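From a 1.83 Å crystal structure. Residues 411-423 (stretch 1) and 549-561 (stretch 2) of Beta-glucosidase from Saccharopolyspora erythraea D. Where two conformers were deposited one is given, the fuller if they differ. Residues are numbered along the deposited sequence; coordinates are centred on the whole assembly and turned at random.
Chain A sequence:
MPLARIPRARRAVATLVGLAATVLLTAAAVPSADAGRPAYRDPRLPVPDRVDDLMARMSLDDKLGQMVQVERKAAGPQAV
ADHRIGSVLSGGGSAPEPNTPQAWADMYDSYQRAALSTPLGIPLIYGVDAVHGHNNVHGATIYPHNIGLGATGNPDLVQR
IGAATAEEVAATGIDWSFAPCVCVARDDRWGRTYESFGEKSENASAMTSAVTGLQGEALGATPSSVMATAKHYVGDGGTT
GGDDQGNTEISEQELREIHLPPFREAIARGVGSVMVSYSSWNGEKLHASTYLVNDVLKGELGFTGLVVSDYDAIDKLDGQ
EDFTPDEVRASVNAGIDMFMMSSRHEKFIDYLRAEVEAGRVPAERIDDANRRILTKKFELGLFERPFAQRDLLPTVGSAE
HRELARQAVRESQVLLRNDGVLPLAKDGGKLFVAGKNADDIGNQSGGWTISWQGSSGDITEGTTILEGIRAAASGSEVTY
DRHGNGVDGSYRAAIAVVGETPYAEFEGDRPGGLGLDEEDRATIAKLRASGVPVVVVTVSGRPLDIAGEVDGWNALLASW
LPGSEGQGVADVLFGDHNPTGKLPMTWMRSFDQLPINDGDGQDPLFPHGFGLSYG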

# COMPACT_ATOMS: atom_id res chain seq x y z
N GLU A 411 -12.69 -12.81 4.64
CA GLU A 411 -11.84 -13.17 5.77
C GLU A 411 -11.39 -11.95 6.56
O GLU A 411 -10.99 -12.10 7.72
CB GLU A 411 -10.64 -13.97 5.26
CG GLU A 411 -11.04 -15.32 4.65
CD GLU A 411 -9.84 -16.18 4.26
OE1 GLU A 411 -8.80 -16.12 4.95
OE2 GLU A 411 -9.95 -16.93 3.26
N SER A 412 -11.45 -10.75 5.98
CA SER A 412 -11.00 -9.56 6.68
C SER A 412 -12.05 -9.02 7.65
O SER A 412 -11.71 -8.24 8.54
CB SER A 412 -10.62 -8.46 5.68
OG SER A 412 -11.76 -7.94 5.01
N GLN A 413 -13.32 -9.43 7.50
CA GLN A 413 -14.39 -8.96 8.36
C GLN A 413 -14.19 -9.45 9.79
O GLN A 413 -13.94 -10.64 10.01
CB GLN A 413 -15.75 -9.42 7.83
CG GLN A 413 -15.98 -9.09 6.36
CD GLN A 413 -15.92 -7.60 6.10
OE1 GLN A 413 -16.88 -6.88 6.35
NE2 GLN A 413 -14.78 -7.13 5.60
N VAL A 414 -14.35 -8.55 10.76
CA VAL A 414 -14.18 -8.88 12.17
C VAL A 414 -15.50 -8.63 12.88
O VAL A 414 -15.96 -7.48 12.97
CB VAL A 414 -13.05 -8.07 12.82
CG1 VAL A 414 -12.94 -8.44 14.30
CG2 VAL A 414 -11.73 -8.32 12.09
N LEU A 415 -16.12 -9.70 13.37
CA LEU A 415 -17.36 -9.57 14.13
C LEU A 415 -17.03 -9.22 15.58
O LEU A 415 -16.35 -9.98 16.27
CB LEU A 415 -18.19 -10.85 14.03
CG LEU A 415 -19.53 -10.81 14.76
CD1 LEU A 415 -20.48 -9.83 14.05
CD2 LEU A 415 -20.15 -12.19 14.82
N LEU A 416 -17.54 -8.08 16.04
CA LEU A 416 -17.19 -7.54 17.34
C LEU A 416 -18.33 -7.56 18.35
O LEU A 416 -18.07 -7.62 19.56
CB LEU A 416 -16.71 -6.09 17.18
CG LEU A 416 -15.42 -5.95 16.37
CD1 LEU A 416 -15.15 -4.48 16.03
CD2 LEU A 416 -14.24 -6.60 17.11
N ARG A 417 -19.58 -7.49 17.89
CA ARG A 417 -20.75 -7.62 18.76
C ARG A 417 -21.84 -8.29 17.95
O ARG A 417 -21.97 -8.03 16.75
CB ARG A 417 -21.25 -6.27 19.28
CG ARG A 417 -20.34 -5.59 20.30
CD ARG A 417 -20.56 -6.15 21.71
NE ARG A 417 -19.60 -5.57 22.64
CZ ARG A 417 -19.79 -4.43 23.30
NH1 ARG A 417 -20.92 -3.76 23.11
NH2 ARG A 417 -18.87 -3.97 24.13
N ASN A 418 -22.62 -9.14 18.61
CA ASN A 418 -23.75 -9.77 17.95
C ASN A 418 -24.69 -10.32 19.01
O ASN A 418 -24.31 -11.25 19.74
CB ASN A 418 -23.29 -10.89 17.02
CG ASN A 418 -24.43 -11.55 16.30
OD1 ASN A 418 -25.48 -10.94 16.11
ND2 ASN A 418 -24.22 -12.79 15.89
N ASP A 419 -25.90 -9.79 19.10
CA ASP A 419 -26.88 -10.31 20.04
C ASP A 419 -27.73 -11.42 19.45
O ASP A 419 -28.62 -11.94 20.13
CB ASP A 419 -27.77 -9.18 20.58
CG ASP A 419 -28.69 -8.60 19.53
OD1 ASP A 419 -28.63 -9.03 18.36
OD2 ASP A 419 -29.49 -7.70 19.88
N GLY A 420 -27.49 -11.79 18.20
CA GLY A 420 -28.27 -12.82 17.55
C GLY A 420 -28.85 -12.36 16.23
O GLY A 420 -29.31 -13.17 15.43
N VAL A 421 -28.83 -11.04 15.99
CA VAL A 421 -29.36 -10.52 14.74
C VAL A 421 -28.59 -11.08 13.55
O VAL A 421 -29.17 -11.32 12.48
CB VAL A 421 -29.35 -8.97 14.76
CG1 VAL A 421 -27.94 -8.42 15.01
CG2 VAL A 421 -29.95 -8.41 13.47
N LEU A 422 -27.29 -11.36 13.73
CA LEU A 422 -26.50 -11.95 12.65
C LEU A 422 -26.32 -13.45 12.91
O LEU A 422 -26.22 -13.86 14.06
CB LEU A 422 -25.14 -11.25 12.52
CG LEU A 422 -25.15 -9.79 12.05
CD1 LEU A 422 -23.72 -9.26 11.86
CD2 LEU A 422 -25.95 -9.63 10.77
N PRO A 423 -26.30 -14.26 11.85
CA PRO A 423 -26.46 -13.85 10.44
C PRO A 423 -27.90 -13.52 10.08
O PRO A 423 -28.83 -14.07 10.66
CB PRO A 423 -25.99 -15.08 9.66
CG PRO A 423 -26.20 -16.22 10.57
CD PRO A 423 -26.01 -15.70 11.98
N GLU A 549 -21.23 4.43 22.27
CA GLU A 549 -22.44 4.07 21.53
C GLU A 549 -22.62 2.58 21.29
O GLU A 549 -23.75 2.17 21.03
CB GLU A 549 -22.46 4.77 20.15
CG GLU A 549 -22.58 6.29 20.21
CD GLU A 549 -21.26 6.96 20.54
OE1 GLU A 549 -20.37 6.94 19.67
OE2 GLU A 549 -21.11 7.49 21.66
N VAL A 550 -21.56 1.77 21.40
CA VAL A 550 -21.58 0.41 20.88
C VAL A 550 -22.63 -0.46 21.58
O VAL A 550 -23.19 -1.38 20.97
CB VAL A 550 -20.17 -0.21 20.97
CG1 VAL A 550 -19.70 -0.28 22.44
CG2 VAL A 550 -20.11 -1.57 20.30
N ASP A 551 -22.94 -0.17 22.85
CA ASP A 551 -23.91 -0.99 23.58
C ASP A 551 -25.32 -0.89 23.00
O ASP A 551 -26.13 -1.79 23.25
CB ASP A 551 -23.93 -0.60 25.06
CG ASP A 551 -22.66 -1.01 25.77
OD1 ASP A 551 -21.99 -1.94 25.27
OD2 ASP A 551 -22.33 -0.41 26.81
N GLY A 552 -25.62 0.15 22.24
CA GLY A 552 -26.91 0.28 21.60
C GLY A 552 -27.04 -0.43 20.28
O GLY A 552 -28.13 -0.43 19.70
N TRP A 553 -25.97 -1.06 19.79
CA TRP A 553 -25.96 -1.71 18.49
C TRP A 553 -26.16 -3.21 18.65
O TRP A 553 -25.43 -3.86 19.40
CB TRP A 553 -24.63 -1.43 17.77
CG TRP A 553 -24.31 0.02 17.63
CD1 TRP A 553 -25.18 1.07 17.80
CD2 TRP A 553 -23.04 0.60 17.31
NE1 TRP A 553 -24.52 2.26 17.59
CE2 TRP A 553 -23.21 2.00 17.28
CE3 TRP A 553 -21.78 0.07 17.02
CZ2 TRP A 553 -22.16 2.87 16.99
CZ3 TRP A 553 -20.73 0.94 16.74
CH2 TRP A 553 -20.93 2.33 16.73
N ASN A 554 -27.15 -3.76 17.94
CA ASN A 554 -27.39 -5.19 18.06
C ASN A 554 -26.24 -6.01 17.51
O ASN A 554 -25.97 -7.11 18.00
CB ASN A 554 -28.70 -5.55 17.37
CG ASN A 554 -29.88 -4.84 17.98
OD1 ASN A 554 -30.19 -3.71 17.61
ND2 ASN A 554 -30.50 -5.48 18.97
N ALA A 555 -25.56 -5.51 16.48
CA ALA A 555 -24.35 -6.15 16.00
C ALA A 555 -23.41 -5.08 15.51
O ALA A 555 -23.83 -3.99 15.10
CB ALA A 555 -24.63 -7.16 14.88
N LEU A 556 -22.11 -5.39 15.57
CA LEU A 556 -21.06 -4.53 15.05
C LEU A 556 -20.11 -5.40 14.25
O LEU A 556 -19.57 -6.38 14.77
CB LEU A 556 -20.31 -3.83 16.19
CG LEU A 556 -19.05 -3.12 15.69
CD1 LEU A 556 -19.43 -2.02 14.70
CD2 LEU A 556 -18.26 -2.56 16.85
N LEU A 557 -19.92 -5.05 12.97
CA LEU A 557 -19.01 -5.76 12.08
C LEU A 557 -18.02 -4.74 11.53
O LEU A 557 -18.44 -3.71 10.99
CB LEU A 557 -19.78 -6.43 10.94
CG LEU A 557 -18.95 -7.21 9.90
CD1 LEU A 557 -18.56 -8.58 10.46
CD2 LEU A 557 -19.73 -7.35 8.60
N ALA A 558 -16.73 -5.00 11.73
CA ALA A 558 -15.68 -4.14 11.20
C ALA A 558 -15.27 -4.65 9.83
O ALA A 558 -14.82 -5.79 9.69
CB ALA A 558 -14.47 -4.11 12.14
N SER A 559 -15.43 -3.81 8.81
CA SER A 559 -15.17 -4.22 7.43
C SER A 559 -13.89 -3.64 6.86
O SER A 559 -13.46 -4.09 5.79
CB SER A 559 -16.34 -3.82 6.53
OG SER A 559 -17.50 -4.58 6.86
N TRP A 560 -13.27 -2.67 7.53
CA TRP A 560 -12.00 -2.04 7.10
C TRP A 560 -12.25 -1.35 5.75
O TRP A 560 -13.26 -0.64 5.61
CB TRP A 560 -10.87 -3.05 7.13
CG TRP A 560 -10.87 -3.87 8.36
CD1 TRP A 560 -11.12 -5.21 8.45
CD2 TRP A 560 -10.66 -3.41 9.70
NE1 TRP A 560 -11.07 -5.62 9.77
CE2 TRP A 560 -10.77 -4.53 10.56
CE3 TRP A 560 -10.35 -2.16 10.26
CZ2 TRP A 560 -10.60 -4.44 11.95
CZ3 TRP A 560 -10.19 -2.07 11.64
CH2 TRP A 560 -10.31 -3.21 12.47
N LEU A 561 -11.36 -1.51 4.76
CA LEU A 561 -11.51 -0.91 3.44
C LEU A 561 -11.45 -2.04 2.43
O LEU A 561 -10.37 -2.35 1.89
CB LEU A 561 -10.43 0.14 3.17
CG LEU A 561 -10.38 1.26 4.21
CD1 LEU A 561 -9.08 2.07 4.08
CD2 LEU A 561 -11.62 2.14 4.11
O HOH W 1 -11.41 -5.29 4.36
O HOH W 2 -23.41 -4.28 21.49

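Side-chain polar contacts join the two stretches towards both ends of an antiparallel strand pair. At one end Arg417 and Asp551 form a salt bridge, NH1 of Arg417 lying 3.0 Å from OD1 of Asp551; the carboxylate meets the guanidinium at its edge, where the N-H groups point, while Val550 CG2 covers one face at 3.7 Å from Arg417 NH1. A water extends this site, accepting from Arg417 NH1 and donating to the carbonyls of Val550 and Trp553. Nearby, Asn554 ND2 donates to Asp419 OD2 over 2.6 Å, and Asp419 N returns a bond to Asn554 O at 2.9 Å, so side chain and backbone join the same two residues. At the other end Ser559 OG donates to Gln413 OE1 across a very short 2.4 Å, and Gln413 NE2 adds a weak bond to Ser559 O at 3.3 Å. A second water links Ser412 OG with Ser559 O.

Between these ends, strand 414-418 runs antiparallel, at 174°, to the strand that starts at Ala555. Val414 and Ala558 pair reciprocally, with Val414 N to Ala558 O at 3.0 Å and Ala558 N to Val414 O at 2.9 Å. A beta bulge then shifts the register by one residue: Leu556 O accepts from both Leu416 N (2.9 Å) and, weakly, Arg417 N (3.3 Å), while Leu556 N donates to Arg417 O at 2.9 Å.

At the bulge, the CA-to-CB bond of Leu416 points toward the other stretch, and its CD1 packs 3.7 Å from Leu556 CD2 and 4.0 Å from Ala558 CB. Leu415 and Leu557 share the face opposite Val414, Ala558, Arg417 and Leu556; Leu415 CB lies 4.2 Å from Leu557 CD1. Beyond the strand, Val421 CG1 and Leu422 CD1 close over Ala555 CB at 3.5 and 3.8 Å. Asn418 braces this turn: its OD1 accepts from Gly420 N and Leu422 N, and its ND2 donates to Leu422 O.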